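Local coordinates for protein 2-keto acid:ferredoxin oxidoreductase subunit alpha (Pyrococcus furiosus, PDB 4WBX) that probably catalyses the ferredoxin-dependent oxidative decarboxylation of 2-oxoglutarate with coenzyme A to succinyl-CoA and CO2, as the alpha subunit of a heterotetramer, at residues A[47-52]-A[119-124]; A[153-158]-A[179-184]. All coordinates share one frame; numbering follows the deposited sequence.

Interaction 1. Residues A[47-52]-A[119-124]; sequences TPASEI and VDVQRS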
ATOM      1  N   THR A  47     -17.103   3.996  -8.843  1.00 82.22           N
ATOM      2  CA  THR A  47     -18.526   3.658  -8.864  1.00 84.15           C
ATOM      3  C   THR A  47     -18.821   2.548  -7.841  1.00 79.19           C
ATOM      4  O   THR A  47     -18.122   1.536  -7.781  1.00 80.72           O
ATOM      5  CB  THR A  47     -18.993   3.229 -10.295  1.00 82.10           C
ATOM      6  OG1 THR A  47     -18.321   4.027 -11.281  1.00 81.47           O
ATOM      7  CG2 THR A  47     -20.505   3.402 -10.468  1.00 75.84           C
ATOM      8  N   PRO A  48     -19.874   2.723  -7.037  1.00 74.05           N
ATOM      9  CA  PRO A  48     -20.819   3.841  -7.034  1.00 78.36           C
ATOM     10  C   PRO A  48     -20.657   4.790  -5.847  1.00 77.56           C
ATOM     11  O   PRO A  48     -21.661   5.229  -5.276  1.00 78.75           O
ATOM     12  CB  PRO A  48     -22.168   3.127  -6.965  1.00 75.94           C
ATOM     13  CG  PRO A  48     -21.877   1.951  -6.118  1.00 74.14           C
ATOM     14  CD  PRO A  48     -20.414   1.576  -6.296  1.00 73.85           C
ATOM     15  N   ALA A  49     -19.415   5.092  -5.479  1.00 80.65           N
ATOM     16  CA  ALA A  49     -19.122   6.049  -4.412  1.00 77.81           C
ATOM     17  C   ALA A  49     -18.750   7.405  -5.019  1.00 76.10           C
ATOM     18  O   ALA A  49     -18.879   8.445  -4.368  1.00 72.98           O
ATOM     19  CB  ALA A  49     -17.990   5.522  -3.502  1.00 61.96           C
ATOM     20  N   SER A  50     -18.315   7.379  -6.279  1.00 78.20           N
ATOM     21  CA  SER A  50     -17.887   8.573  -7.006  1.00 76.13           C
ATOM     22  C   SER A  50     -18.930   9.700  -7.039  1.00 77.87           C
ATOM     23  O   SER A  50     -18.579  10.851  -7.311  1.00 78.93           O
ATOM     24  CB  SER A  50     -17.487   8.202  -8.441  1.00 79.79           C
ATOM     25  OG  SER A  50     -18.495   7.460  -9.106  1.00 84.57           O
ATOM     26  N   GLU A  51     -20.198   9.384  -6.769  1.00 76.54           N
ATOM     27  CA  GLU A  51     -21.228  10.416  -6.666  1.00 70.29           C
ATOM     28  C   GLU A  51     -21.188  11.104  -5.298  1.00 68.76           C
ATOM     29  O   GLU A  51     -21.473  12.305  -5.211  1.00 65.53           O
ATOM     30  CB  GLU A  51     -22.622   9.835  -6.931  1.00 77.32           C
ATOM     31  CG  GLU A  51     -22.875   9.344  -8.360  1.00 79.91           C
ATOM     32  CD  GLU A  51     -22.307   7.947  -8.616  1.00 86.24           C
ATOM     33  OE1 GLU A  51     -21.635   7.394  -7.713  1.00 81.63           O
ATOM     34  OE2 GLU A  51     -22.537   7.399  -9.720  1.00 92.23           O
ATOM     35  N   ILE A  52     -20.839  10.346  -4.245  1.00 67.10           N
ATOM     36  CA  ILE A  52     -20.596  10.905  -2.910  1.00 56.72           C
ATOM     37  C   ILE A  52     -19.473  11.917  -3.008  1.00 61.49           C
ATOM     38  O   ILE A  52     -19.534  13.013  -2.442  1.00 57.62           O
ATOM     39  CB  ILE A  52     -20.206   9.816  -1.854  1.00 64.13           C
ATOM     40  CG1 ILE A  52     -21.296   8.762  -1.707  1.00 59.46           C
ATOM     41  CG2 ILE A  52     -19.898  10.442  -0.472  1.00 55.99           C
ATOM     42  CD1 ILE A  52     -21.148   7.876  -0.497  1.00 50.66           C
ATOM     43  N   VAL A 119     -17.962   4.923   4.595  1.00 42.06           N
ATOM     44  CA  VAL A 119     -19.051   4.411   3.810  1.00 41.65           C
ATOM     45  C   VAL A 119     -18.557   3.302   2.900  1.00 43.08           C
ATOM     46  O   VAL A 119     -17.710   3.525   2.038  1.00 47.57           O
ATOM     47  CB  VAL A 119     -19.712   5.508   2.966  1.00 46.20           C
ATOM     48  CG1 VAL A 119     -20.800   4.913   2.084  1.00 48.37           C
ATOM     49  CG2 VAL A 119     -20.295   6.558   3.855  1.00 50.23           C
ATOM     50  N   ASP A 120     -19.082   2.100   3.086  1.00 48.90           N
ATOM     51  CA  ASP A 120     -18.799   1.012   2.150  1.00 49.33           C
ATOM     52  C   ASP A 120     -20.012   0.847   1.240  1.00 51.88           C
ATOM     53  O   ASP A 120     -21.073   0.396   1.660  1.00 49.41           O
ATOM     54  CB  ASP A 120     -18.481  -0.299   2.883  1.00 42.86           C
ATOM     55  CG  ASP A 120     -18.284  -1.475   1.923  1.00 45.44           C
ATOM     56  OD1 ASP A 120     -17.897  -1.249   0.769  1.00 48.40           O
ATOM     57  OD2 ASP A 120     -18.517  -2.635   2.319  1.00 45.73           O
ATOM     58  N   VAL A 121     -19.856   1.243  -0.011  1.00 55.02           N
ATOM     59  CA  VAL A 121     -20.938   1.124  -0.955  1.00 54.04           C
ATOM     60  C   VAL A 121     -20.831  -0.206  -1.680  1.00 56.19           C
ATOM     61  O   VAL A 121     -20.035  -0.347  -2.609  1.00 58.75           O
ATOM     62  CB  VAL A 121     -20.925   2.258  -1.969  1.00 56.66           C
ATOM     63  CG1 VAL A 121     -22.231   2.248  -2.720  1.00 63.74           C
ATOM     64  CG2 VAL A 121     -20.737   3.587  -1.273  1.00 53.89           C
ATOM     65  N   GLN A 122     -21.638  -1.174  -1.260  1.00 56.46           N
ATOM     66  CA  GLN A 122     -21.546  -2.542  -1.773  1.00 56.99           C
ATOM     67  C   GLN A 122     -21.906  -2.669  -3.255  1.00 60.70           C
ATOM     68  O   GLN A 122     -22.669  -1.867  -3.785  1.00 59.55           O
ATOM     69  CB  GLN A 122     -22.437  -3.451  -0.943  1.00 53.32           C
ATOM     70  CG  GLN A 122     -21.719  -4.074   0.218  1.00 51.21           C
ATOM     71  CD  GLN A 122     -22.657  -4.596   1.293  1.00 53.26           C
ATOM     72  OE1 GLN A 122     -22.519  -5.735   1.743  1.00 48.82           O
ATOM     73  NE2 GLN A 122     -23.598  -3.752   1.734  1.00 53.13           N
ATOM     74  N   ARG A 123     -21.376  -3.695  -3.918  1.00 64.97           N
ATOM     75  CA  ARG A 123     -21.436  -3.743  -5.378  1.00 65.57           C
ATOM     76  C   ARG A 123     -21.264  -5.165  -5.927  1.00 69.70           C
ATOM     77  O   ARG A 123     -20.796  -6.062  -5.230  1.00 67.53           O
ATOM     78  CB  ARG A 123     -20.359  -2.810  -5.959  1.00 70.80           C
ATOM     79  CG  ARG A 123     -20.186  -2.853  -7.475  1.00 75.32           C
ATOM     80  CD  ARG A 123     -18.727  -2.667  -7.915  1.00 79.70           C
ATOM     81  NE  ARG A 123     -17.770  -3.184  -6.940  1.00 80.81           N
ATOM     82  CZ  ARG A 123     -16.512  -2.771  -6.838  1.00 75.73           C
ATOM     83  NH1 ARG A 123     -16.038  -1.827  -7.638  1.00 74.58           N
ATOM     84  NH2 ARG A 123     -15.733  -3.305  -5.929  1.00 78.20           N
ATOM     85  N   SER A 124     -21.670  -5.359  -7.179  1.00 74.52           N
ATOM     86  CA  SER A 124     -21.470  -6.602  -7.909  1.00 75.05           C
ATOM     87  C   SER A 124     -20.528  -6.383  -9.080  1.00 80.60           C
ATOM     88  O   SER A 124     -20.695  -5.423  -9.839  1.00 84.89           O
ATOM     89  CB  SER A 124     -22.811  -7.138  -8.408  1.00 80.98           C
ATOM     90  OG  SER A 124     -22.672  -7.763  -9.670  1.00 86.13           O
TER
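Pro48 and Val121 make the closest apolar contact between residues 47-52 and 119-124. Pro48 CG lies 3.4 Å from Val121 CG1, and the two side chains slide past each other in opposite directions. The peptide bond before Pro48 is cis. Val121 uses both of its methyls: CG1, anti to the backbone N (chi1 -168°), goes to the proline ring, and CG2 sits 4.0 Å from Ala49 CB. Further back on the strand, Ile52 and Val119 meet tip to tip, with CD1 of Ile52 3.9 Å from CG1 of Val119. The same Ile52 CD1 also faces Val121 CG2, more loosely, at 4.4 Å.

The polar side is slight. Arg123 NH1 comes obliquely to within 4.0 Å of Thr47 O, with no hydrogen bond. No hydrogen bond crosses between the segments, so apolar packing carries the contact. The strand backbone is held elsewhere, since Val119 and Val121 pair with strand 90-94. Pro48 also touches Ala187 and His191 of helix 187-191.

This is the start of helix 50-59 and the loop before it laid over the C-terminal end of strand 116-122, as in the layered alpha/beta fold of thiamine diphosphate-binding domains.

Interaction 2. Residues A[153-158]-A[179-184]; sequences IVLSPS and TPVILL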
ATOM      1  N   ILE A 153     -19.304   0.049  15.107  1.00 55.72           N
ATOM      2  CA  ILE A 153     -20.702   0.135  14.748  1.00 51.52           C
ATOM      3  C   ILE A 153     -20.893   0.053  13.237  1.00 48.12           C
ATOM      4  O   ILE A 153     -20.089   0.571  12.463  1.00 51.57           O
ATOM      5  CB  ILE A 153     -21.281   1.423  15.313  1.00 49.97           C
ATOM      6  CG1 ILE A 153     -20.946   1.485  16.813  1.00 46.87           C
ATOM      7  CG2 ILE A 153     -22.772   1.496  15.048  1.00 51.58           C
ATOM      8  CD1 ILE A 153     -21.144   2.825  17.426  1.00 51.08           C
ATOM      9  N   VAL A 154     -21.943  -0.639  12.829  1.00 49.99           N
ATOM     10  CA  VAL A 154     -22.286  -0.805  11.424  1.00 50.08           C
ATOM     11  C   VAL A 154     -23.791  -0.573  11.198  1.00 54.94           C
ATOM     12  O   VAL A 154     -24.633  -1.217  11.828  1.00 52.76           O
ATOM     13  CB  VAL A 154     -21.913  -2.203  10.937  1.00 47.70           C
ATOM     14  CG1 VAL A 154     -22.298  -2.399   9.470  1.00 43.27           C
ATOM     15  CG2 VAL A 154     -20.447  -2.452  11.177  1.00 47.71           C
ATOM     16  N   LEU A 155     -24.116   0.353  10.300  1.00 54.17           N
ATOM     17  CA  LEU A 155     -25.495   0.743  10.036  1.00 49.73           C
ATOM     18  C   LEU A 155     -25.845   0.462   8.600  1.00 53.04           C
ATOM     19  O   LEU A 155     -24.996   0.567   7.707  1.00 50.14           O
ATOM     20  CB  LEU A 155     -25.707   2.219  10.342  1.00 48.60           C
ATOM     21  CG  LEU A 155     -25.246   2.581  11.760  1.00 51.06           C
ATOM     22  CD1 LEU A 155     -25.501   4.037  12.091  1.00 50.51           C
ATOM     23  CD2 LEU A 155     -25.884   1.692  12.804  1.00 50.78           C
ATOM     24  N   SER A 156     -27.105   0.103   8.380  1.00 53.84           N
ATOM     25  CA  SER A 156     -27.549  -0.293   7.058  1.00 56.66           C
ATOM     26  C   SER A 156     -28.818   0.440   6.641  1.00 57.20           C
ATOM     27  O   SER A 156     -29.886   0.189   7.182  1.00 54.64           O
ATOM     28  CB  SER A 156     -27.782  -1.796   7.024  1.00 54.77           C
ATOM     29  OG  SER A 156     -28.109  -2.200   5.710  1.00 54.32           O
ATOM     30  N   PRO A 157     -28.705   1.337   5.657  1.00 59.20           N
ATOM     31  CA  PRO A 157     -29.859   2.137   5.238  1.00 60.08           C
ATOM     32  C   PRO A 157     -30.715   1.402   4.205  1.00 63.08           C
ATOM     33  O   PRO A 157     -30.168   0.780   3.289  1.00 65.81           O
ATOM     34  CB  PRO A 157     -29.203   3.373   4.633  1.00 60.19           C
ATOM     35  CG  PRO A 157     -27.922   2.801   3.976  1.00 59.57           C
ATOM     36  CD  PRO A 157     -27.518   1.594   4.817  1.00 59.27           C
ATOM     37  N   SER A 158     -32.036   1.462   4.347  1.00 65.47           N
ATOM     38  CA  SER A 158     -32.927   0.773   3.407  1.00 68.21           C
ATOM     39  C   SER A 158     -33.543   1.744   2.397  1.00 66.14           C
ATOM     40  O   SER A 158     -33.944   1.349   1.305  1.00 66.89           O
ATOM     41  CB  SER A 158     -34.031   0.022   4.155  1.00 66.93           C
ATOM     42  OG  SER A 158     -34.778  -0.782   3.265  1.00 75.04           O
ATOM     43  N   THR A 179     -15.600   6.113  18.308  1.00 50.28           N
ATOM     44  CA  THR A 179     -15.318   4.921  17.526  1.00 53.38           C
ATOM     45  C   THR A 179     -15.452   5.200  16.023  1.00 51.21           C
ATOM     46  O   THR A 179     -16.094   6.176  15.632  1.00 47.98           O
ATOM     47  CB  THR A 179     -16.271   3.790  17.900  1.00 48.38           C
ATOM     48  OG1 THR A 179     -16.133   2.737  16.950  1.00 47.77           O
ATOM     49  CG2 THR A 179     -17.690   4.287  17.828  1.00 49.66           C
ATOM     50  N   PRO A 180     -14.838   4.359  15.170  1.00 50.80           N
ATOM     51  CA  PRO A 180     -15.202   4.490  13.757  1.00 49.32           C
ATOM     52  C   PRO A 180     -16.626   4.038  13.566  1.00 50.78           C
ATOM     53  O   PRO A 180     -17.060   3.179  14.330  1.00 53.79           O
ATOM     54  CB  PRO A 180     -14.244   3.537  13.038  1.00 50.02           C
ATOM     55  CG  PRO A 180     -13.154   3.284  13.988  1.00 50.54           C
ATOM     56  CD  PRO A 180     -13.734   3.408  15.364  1.00 53.97           C
ATOM     57  N   VAL A 181     -17.353   4.592  12.601  1.00 51.51           N
ATOM     58  CA  VAL A 181     -18.649   4.018  12.281  1.00 45.96           C
ATOM     59  C   VAL A 181     -18.697   3.656  10.826  1.00 42.08           C
ATOM     60  O   VAL A 181     -18.294   4.436   9.985  1.00 43.99           O
ATOM     61  CB  VAL A 181     -19.803   4.967  12.606  1.00 49.03           C
ATOM     62  CG1 VAL A 181     -21.126   4.269  12.319  1.00 44.44           C
ATOM     63  CG2 VAL A 181     -19.732   5.385  14.077  1.00 48.15           C
ATOM     64  N   ILE A 182     -19.187   2.464  10.525  1.00 43.82           N
ATOM     65  CA  ILE A 182     -19.359   2.075   9.137  1.00 43.58           C
ATOM     66  C   ILE A 182     -20.807   2.156   8.665  1.00 46.76           C
ATOM     67  O   ILE A 182     -21.697   1.500   9.216  1.00 42.68           O
ATOM     68  CB  ILE A 182     -18.868   0.670   8.914  1.00 41.27           C
ATOM     69  CG1 ILE A 182     -17.402   0.597   9.331  1.00 41.02           C
ATOM     70  CG2 ILE A 182     -19.078   0.268   7.442  1.00 34.03           C
ATOM     71  CD1 ILE A 182     -16.739  -0.696   8.890  1.00 45.37           C
ATOM     72  N   LEU A 183     -21.037   2.959   7.635  1.00 47.37           N
ATOM     73  CA  LEU A 183     -22.343   3.032   7.010  1.00 43.08           C
ATOM     74  C   LEU A 183     -22.321   2.053   5.875  1.00 44.00           C
ATOM     75  O   LEU A 183     -21.712   2.310   4.844  1.00 47.71           O
ATOM     76  CB  LEU A 183     -22.634   4.432   6.506  1.00 45.20           C
ATOM     77  CG  LEU A 183     -23.958   4.641   5.784  1.00 48.06           C
ATOM     78  CD1 LEU A 183     -25.091   4.435   6.748  1.00 51.88           C
ATOM     79  CD2 LEU A 183     -23.993   6.033   5.202  1.00 50.50           C
ATOM     80  N   LEU A 184     -22.949   0.910   6.063  1.00 42.80           N
ATOM     81  CA  LEU A 184     -22.845  -0.140   5.066  1.00 45.77           C
ATOM     82  C   LEU A 184     -24.035  -0.103   4.074  1.00 56.64           C
ATOM     83  O   LEU A 184     -25.166  -0.487   4.401  1.00 56.86           O
ATOM     84  CB  LEU A 184     -22.749  -1.491   5.775  1.00 42.15           C
ATOM     85  CG  LEU A 184     -22.632  -2.668   4.825  1.00 48.56           C
ATOM     86  CD1 LEU A 184     -21.386  -2.523   3.957  1.00 45.24           C
ATOM     87  CD2 LEU A 184     -22.630  -3.964   5.613  1.00 50.41           C
TER
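A right-handed beta-alpha-beta crossover brings strands 153-155 and 180-186 side by side, with helix 160-176 as the connection. The strands run parallel, the axes of 153-155 and 180-184 at 22° to each other. Three backbone hydrogen bonds join them. Ile182 N gives to Ile153 O at 2.9 Å, and Leu155 N gives to Ile182 O, also at 2.9 Å. Leu184 N gives to Leu155 O at 2.6 Å. Ile182 O also receives a CA-H...O contact from Val154 CA.

Val154 and Ile182 lie side by side on one face of the sheet, pointing the same way. Val154 CG1, anti to the backbone N (chi1 179°), reaches Leu184 CB at 3.8 Å. Ile153, Leu155, Val181 and Leu183 take the other face, where Val181 and Leu183 pack on helix 160-176. Ile153 CD1 meets Thr179 CG2 at 3.8 Å, the side chains crossing at about a right angle. The Thr179 hydroxyl, OG1, donates a hydrogen bond to Pro180 O at 2.8 Å. A glycine at Thr179 would probably leave Ile153 CD1 without its methyl neighbour and Pro180 O without that hydroxyl.

Past the strand, Pro157 CD lies 3.2 Å from Leu184 O, and Ser156 OG shares a hydrogen bond with Thr299 OG1. Hydrogen bonds between the strands satisfy polar backbone atoms, while aliphatic side chains cover both faces, as suits a strand pair buried in the core.

Interactions 1 and 2 both reach one mixed sheet, in which strands 116-122 and 180-186 are neighbours. Their centres are about 14 Å apart. The backbone joins them directly: Asp120 N lies 3.2 Å from Leu183 O, probably a hydrogen bond. Leu184 CD1 packs 3.4 Å from Gln122 NE2. Val119 CG1 lies 3.9 Å from the backbone O of Leu183. Val119 therefore serves both neighbourhoods, meeting Ile52 in interaction 1 and Leu183 of interaction 2. Along the chain, interaction 1 closes before interaction 2 opens. All four segments belong to the thiamine diphosphate-binding family region. Interaction 2 sits nearer the centre of the chain, its centre about 3 Å from it against about 12 Å for interaction 1.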